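Transcription termination factor FttA (Methanosarcina mazei, PDB 2XR1) probably terminates transcription across the archaeal genome by zinc-dependent endonucleolytic cleavage of nascent RNA at the exit channel of RNA polymerase, then degrades the released RNA from its 5' end. Local coordinates at residues G512-G517 with E521-F526; K487-H492 with Q496-N501. All coordinates share one frame; numbering follows the deposited sequence.

Interaction 1 of 2, residues G512-G517 with E521-F526; sequences GMMNGG and EYFKAF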
loop_
_atom_site.group_PDB
_atom_site.type_symbol
_atom_site.label_atom_id
_atom_site.label_comp_id
_atom_site.label_asym_id
_atom_site.label_seq_id
_atom_site.Cartn_x
_atom_site.Cartn_y
_atom_site.Cartn_z
ATOM N N GLY B 512 18.679 17.706 -21.951
ATOM C CA GLY B 512 19.195 18.576 -20.890
ATOM C C GLY B 512 20.173 18.065 -19.856
ATOM O O GLY B 512 20.736 18.882 -19.137
ATOM N N MET B 513 20.371 16.750 -19.763
ATOM C CA MET B 513 21.400 16.174 -18.858
ATOM C C MET B 513 22.383 15.249 -19.583
ATOM O O MET B 513 23.042 14.397 -18.983
ATOM C CB MET B 513 20.731 15.494 -17.659
ATOM C CG MET B 513 19.903 16.489 -16.819
ATOM S SD MET B 513 19.188 15.701 -15.399
ATOM C CE MET B 513 18.554 17.089 -14.430
ATOM N N MET B 514 22.459 15.433 -20.901
ATOM C CA MET B 514 23.422 14.773 -21.769
ATOM C C MET B 514 23.357 13.261 -21.758
ATOM O O MET B 514 24.321 12.615 -22.134
ATOM C CB MET B 514 24.836 15.250 -21.421
ATOM C CG MET B 514 25.017 16.735 -21.618
ATOM S SD MET B 514 26.613 17.370 -21.109
ATOM C CE MET B 514 27.607 17.132 -22.586
ATOM N N ASN B 515 22.227 12.690 -21.353
ATOM C CA ASN B 515 22.043 11.236 -21.448
ATOM C C ASN B 515 21.775 10.789 -22.862
ATOM O O ASN B 515 21.754 9.600 -23.147
ATOM C CB ASN B 515 20.975 10.698 -20.464
ATOM C CG ASN B 515 21.609 10.058 -19.200
ATOM O OD1 ASN B 515 22.830 10.121 -19.013
ATOM N ND2 ASN B 515 20.782 9.443 -18.341
ATOM N N GLY B 516 21.578 11.738 -23.761
ATOM C CA GLY B 516 21.558 11.433 -25.175
ATOM C C GLY B 516 21.070 12.602 -25.981
ATOM O O GLY B 516 20.941 13.706 -25.475
ATOM N N GLY B 517 20.774 12.346 -27.246
ATOM C CA GLY B 517 20.231 13.369 -28.125
ATOM C C GLY B 517 21.326 14.039 -28.919
ATOM O O GLY B 517 22.495 13.673 -28.811
ATOM N N GLU B 521 26.176 14.582 -30.167
ATOM C CA GLU B 521 26.876 14.774 -31.433
ATOM C C GLU B 521 27.693 16.065 -31.375
ATOM O O GLU B 521 28.866 16.069 -31.709
ATOM C CB GLU B 521 25.910 14.781 -32.636
ATOM C CG GLU B 521 25.909 13.487 -33.464
ATOM C CD GLU B 521 24.567 13.221 -34.164
ATOM O OE1 GLU B 521 23.540 13.186 -33.450
ATOM O OE2 GLU B 521 24.522 13.033 -35.411
ATOM N N TYR B 522 27.071 17.154 -30.937
ATOM C CA TYR B 522 27.775 18.428 -30.791
ATOM C C TYR B 522 28.960 18.318 -29.853
ATOM O O TYR B 522 30.010 18.930 -30.085
ATOM C CB TYR B 522 26.838 19.509 -30.271
ATOM C CG TYR B 522 25.789 19.856 -31.269
ATOM C CD1 TYR B 522 26.127 20.480 -32.469
ATOM C CD2 TYR B 522 24.453 19.534 -31.047
ATOM C CE1 TYR B 522 25.163 20.788 -33.407
ATOM C CE2 TYR B 522 23.483 19.833 -32.004
ATOM C CZ TYR B 522 23.858 20.448 -33.176
ATOM O OH TYR B 522 22.906 20.748 -34.101
ATOM N N PHE B 523 28.786 17.530 -28.803
ATOM C CA PHE B 523 29.800 17.355 -27.770
ATOM C C PHE B 523 30.914 16.449 -28.286
ATOM O O PHE B 523 32.099 16.737 -28.104
ATOM C CB PHE B 523 29.127 16.787 -26.505
ATOM C CG PHE B 523 30.069 16.273 -25.471
ATOM C CD1 PHE B 523 30.546 17.098 -24.491
ATOM C CD2 PHE B 523 30.456 14.942 -25.468
ATOM C CE1 PHE B 523 31.415 16.609 -23.523
ATOM C CE2 PHE B 523 31.327 14.450 -24.506
ATOM C CZ PHE B 523 31.804 15.280 -23.540
ATOM N N LYS B 524 30.536 15.364 -28.952
ATOM C CA LYS B 524 31.518 14.433 -29.477
ATOM C C LYS B 524 32.521 15.169 -30.349
ATOM O O LYS B 524 33.669 14.739 -30.460
ATOM C CB LYS B 524 30.847 13.303 -30.247
ATOM N N ALA B 525 32.109 16.293 -30.936
ATOM C CA ALA B 525 32.949 17.019 -31.891
ATOM C C ALA B 525 33.547 18.321 -31.361
ATOM O O ALA B 525 34.563 18.755 -31.865
ATOM C CB ALA B 525 32.171 17.287 -33.174
ATOM N N PHE B 526 32.945 18.955 -30.367
ATOM C CA PHE B 526 33.478 20.243 -29.878
ATOM C C PHE B 526 34.249 20.193 -28.547
ATOM O O PHE B 526 34.835 21.193 -28.122
ATOM C CB PHE B 526 32.345 21.274 -29.779
ATOM C CG PHE B 526 31.753 21.668 -31.108
ATOM C CD1 PHE B 526 32.563 21.881 -32.225
ATOM C CD2 PHE B 526 30.395 21.845 -31.248
ATOM C CE1 PHE B 526 32.004 22.244 -33.433
ATOM C CE2 PHE B 526 29.850 22.203 -32.476
ATOM C CZ PHE B 526 30.654 22.400 -33.555
#

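Interaction 2 of 2, residues K487-H492 with Q496-N501; sequences KPVDSH and QKIIQN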
loop_
_atom_site.group_PDB
_atom_site.type_symbol
_atom_site.label_atom_id
_atom_site.label_comp_id
_atom_site.label_asym_id
_atom_site.label_seq_id
_atom_site.Cartn_x
_atom_site.Cartn_y
_atom_site.Cartn_z
ATOM N N LYS B 487 18.225 29.829 -35.044
ATOM C CA LYS B 487 18.216 29.018 -36.241
ATOM C C LYS B 487 17.888 27.604 -35.826
ATOM O O LYS B 487 18.686 26.958 -35.190
ATOM C CB LYS B 487 19.585 29.022 -36.959
ATOM C CG LYS B 487 20.274 30.374 -37.173
ATOM C CD LYS B 487 19.500 31.299 -38.063
ATOM C CE LYS B 487 20.337 32.510 -38.468
ATOM N NZ LYS B 487 20.755 33.266 -37.248
ATOM N N PRO B 488 16.722 27.088 -36.202
ATOM C CA PRO B 488 16.440 25.708 -35.812
ATOM C C PRO B 488 17.133 24.690 -36.695
ATOM O O PRO B 488 17.501 24.980 -37.817
ATOM C CB PRO B 488 14.915 25.592 -35.985
ATOM C CG PRO B 488 14.437 26.958 -36.364
ATOM C CD PRO B 488 15.605 27.662 -36.954
ATOM N N VAL B 489 17.270 23.485 -36.180
ATOM C CA VAL B 489 17.889 22.381 -36.903
ATOM C C VAL B 489 17.311 21.111 -36.343
ATOM O O VAL B 489 17.394 20.883 -35.130
ATOM C CB VAL B 489 19.426 22.325 -36.655
ATOM C CG1 VAL B 489 19.848 23.191 -35.462
ATOM C CG2 VAL B 489 19.884 20.887 -36.446
ATOM N N ASP B 490 16.696 20.297 -37.182
ATOM C CA ASP B 490 16.289 18.948 -36.746
ATOM C C ASP B 490 16.599 17.915 -37.850
ATOM O O ASP B 490 16.793 16.722 -37.557
ATOM C CB ASP B 490 14.825 18.926 -36.254
ATOM C CG ASP B 490 14.617 19.719 -34.926
ATOM O OD1 ASP B 490 15.106 19.287 -33.845
ATOM O OD2 ASP B 490 13.947 20.789 -34.974
ATOM N N SER B 491 16.678 18.370 -39.106
ATOM C CA SER B 491 17.481 17.662 -40.093
ATOM C C SER B 491 18.831 17.251 -39.478
ATOM O O SER B 491 19.496 18.050 -38.817
ATOM C CB SER B 491 17.768 18.546 -41.296
ATOM O OG SER B 491 18.825 17.996 -42.069
ATOM N N HIS B 492 19.214 15.997 -39.690
ATOM C CA HIS B 492 20.581 15.540 -39.429
ATOM C C HIS B 492 21.566 16.152 -40.448
ATOM O O HIS B 492 22.710 16.466 -40.114
ATOM C CB HIS B 492 20.644 14.006 -39.478
ATOM C CG HIS B 492 22.006 13.469 -39.799
ATOM N ND1 HIS B 492 22.376 13.096 -41.074
ATOM C CD2 HIS B 492 23.094 13.268 -39.015
ATOM C CE1 HIS B 492 23.628 12.669 -41.057
ATOM N NE2 HIS B 492 24.087 12.763 -39.822
ATOM N N GLN B 496 25.187 18.474 -39.410
ATOM C CA GLN B 496 26.558 18.282 -39.870
ATOM C C GLN B 496 27.196 19.572 -40.376
ATOM O O GLN B 496 28.397 19.755 -40.222
ATOM C CB GLN B 496 26.628 17.204 -40.947
ATOM C CG GLN B 496 26.265 15.807 -40.441
ATOM C CD GLN B 496 27.299 15.219 -39.476
ATOM O OE1 GLN B 496 28.452 15.003 -39.845
ATOM N NE2 GLN B 496 26.876 14.926 -38.255
ATOM N N LYS B 497 26.396 20.469 -40.948
ATOM C CA LYS B 497 26.909 21.744 -41.465
ATOM C C LYS B 497 27.403 22.665 -40.364
ATOM O O LYS B 497 28.344 23.440 -40.593
ATOM C CB LYS B 497 25.853 22.483 -42.306
ATOM C CG LYS B 497 26.305 23.876 -42.811
ATOM C CD LYS B 497 25.335 24.490 -43.818
ATOM C CE LYS B 497 25.748 25.919 -44.205
ATOM N NZ LYS B 497 27.175 26.048 -44.637
ATOM N N ILE B 498 26.765 22.600 -39.192
ATOM C CA ILE B 498 27.245 23.333 -38.022
ATOM C C ILE B 498 28.554 22.719 -37.581
ATOM O O ILE B 498 29.500 23.437 -37.261
ATOM C CB ILE B 498 26.250 23.294 -36.818
ATOM C CG1 ILE B 498 24.992 24.073 -37.142
ATOM C CG2 ILE B 498 26.873 23.893 -35.536
ATOM C CD1 ILE B 498 23.812 23.613 -36.348
ATOM N N ILE B 499 28.587 21.387 -37.580
ATOM C CA ILE B 499 29.759 20.614 -37.165
ATOM C C ILE B 499 30.969 20.756 -38.128
ATOM O O ILE B 499 32.074 21.082 -37.706
ATOM C CB ILE B 499 29.384 19.106 -36.993
ATOM C CG1 ILE B 499 28.472 18.917 -35.775
ATOM C CG2 ILE B 499 30.633 18.241 -36.849
ATOM C CD1 ILE B 499 28.000 17.475 -35.551
ATOM N N GLN B 500 30.751 20.510 -39.413
ATOM C CA GLN B 500 31.846 20.539 -40.404
ATOM C C GLN B 500 32.460 21.934 -40.604
ATOM O O GLN B 500 33.649 22.054 -40.886
ATOM C CB GLN B 500 31.386 19.959 -41.743
ATOM C CG GLN B 500 31.922 18.549 -42.043
ATOM C CD GLN B 500 31.213 17.448 -41.260
ATOM O OE1 GLN B 500 31.117 17.495 -40.025
ATOM N NE2 GLN B 500 30.732 16.430 -41.987
ATOM N N ASN B 501 31.654 22.980 -40.452
ATOM C CA ASN B 501 32.151 24.349 -40.483
ATOM C C ASN B 501 32.106 24.976 -39.084
ATOM O O ASN B 501 31.397 25.954 -38.877
ATOM C CB ASN B 501 31.303 25.206 -41.445
ATOM C CG ASN B 501 31.296 24.682 -42.872
ATOM O OD1 ASN B 501 32.333 24.269 -43.429
ATOM N ND2 ASN B 501 30.121 24.736 -43.499
#

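Interaction 1 of 2, residues G512-G517 with E521-F526
M514 reaches out of the loop after strand 506-509 and lays its terminal methyl against the phenyl ring of F523 on helix 518-526. From CA the CB bond is directed at the helix. CG stands opposite the carbonyl carbon and beside the backbone N (chi1 -61°), and chi2 keeps the chain extended, carrying the sulfur outward in the same general direction. SD itself is still 5.2 Å from CD1 of F523, so it makes no close contact with the ring. The bend comes at chi3, 87°, and it swings CE round to the phenyl group. CE then lies 3.5 Å from CD1 of F523, and it is 3.9 Å from CG and 4.0 Å from CE1 of the same ring. The methyl lies by the CD1 side of the ring, oblique to it, with the two side chains crossing at about a right angle. The CB bonds of both residues point across the gap. Nearer the start of the helix the contact is backbone to backbone: G517 O is 4.0 Å from E521 N, a separation at which no hydrogen bond is made.

This is the strand-to-helix connection of a beta-alpha-beta unit in the parallel sheet of the beta-CASP domain. I545 and I549 of helix 545-550 also pack on M514, and I549 on F523. The loop is held from elsewhere too, G517 N bonding E290 OE2 at the end of helix 270-290. On the adjoining face of helix 518-526, Y522 packs on strand 506-509 and helix 492-500.

Interaction 2 of 2, residues K487-H492 with Q496-N501
V489 of strand 486-489 faces I498 on helix 492-500, while H492 and Q496 form the helix's first turn; this is the strand-turn-helix half of a beta-alpha-beta crossover in the parallel sheet of the beta-CASP domain. Two kinds of interaction hold the segments, together with a van der Waals contact between two polar side chains.

The apolar one joins strand to helix. CG1 of V489 and CD1 of I498 approach tip to tip at 4.1 Å, each residue directing its CB bond at the other segment. In I498 CG1 is anti to the carbonyl carbon (chi1 -68°) and chi2 is extended, which carries CD1 the full length of the side chain over to the valine. Y446 of the adjacent strand 445-448 and Y522 of helix 518-526 touch both residues, so this pair sits in the layer between sheet and helices.

The backbone bond belongs to the helix itself. Q496 N donates to H492 O over 3.3 Å, with 157° at the hydrogen, in the usual i to i+4 pattern. One residue earlier, S491 occupies the N-cap position, its OG accepting from A494 N and meeting an amide of this first turn. D490, at the turn, has OD1 bonded to M450 N.

Among the side chains, Q496 doubles back beside the imidazole. Its CG is 3.8 Å from NE2 of H492, approaching the ring obliquely, and its amide NE2 is 3.9 Å from the same nitrogen, a contact without a hydrogen bond. Amide and ring planes lie only 28° apart. At the other end of that amide, Q496 OE1 receives a weak hydrogen bond from Q500 NE2, 3.4 Å away and one turn further along the helix.

From the N terminus the chain meets interaction 2 first. It closes the turn out of edge strand 486-489 into helix 492-500, and is complete before strand 506-509 begins. Interaction 1 follows in series, closing the longer loop between that strand and helix 518-526; the two neither nest nor cross. Their centres are about 14 Å apart, and the two helices bring them together in the fold: Y522 OH lies 3.8 Å from I498 CD1, and E521 OE2 is 3.9 Å from H492 CD2. Successive beta-alpha units of one parallel sheet are thereby packed against each other, away from the two-zinc site.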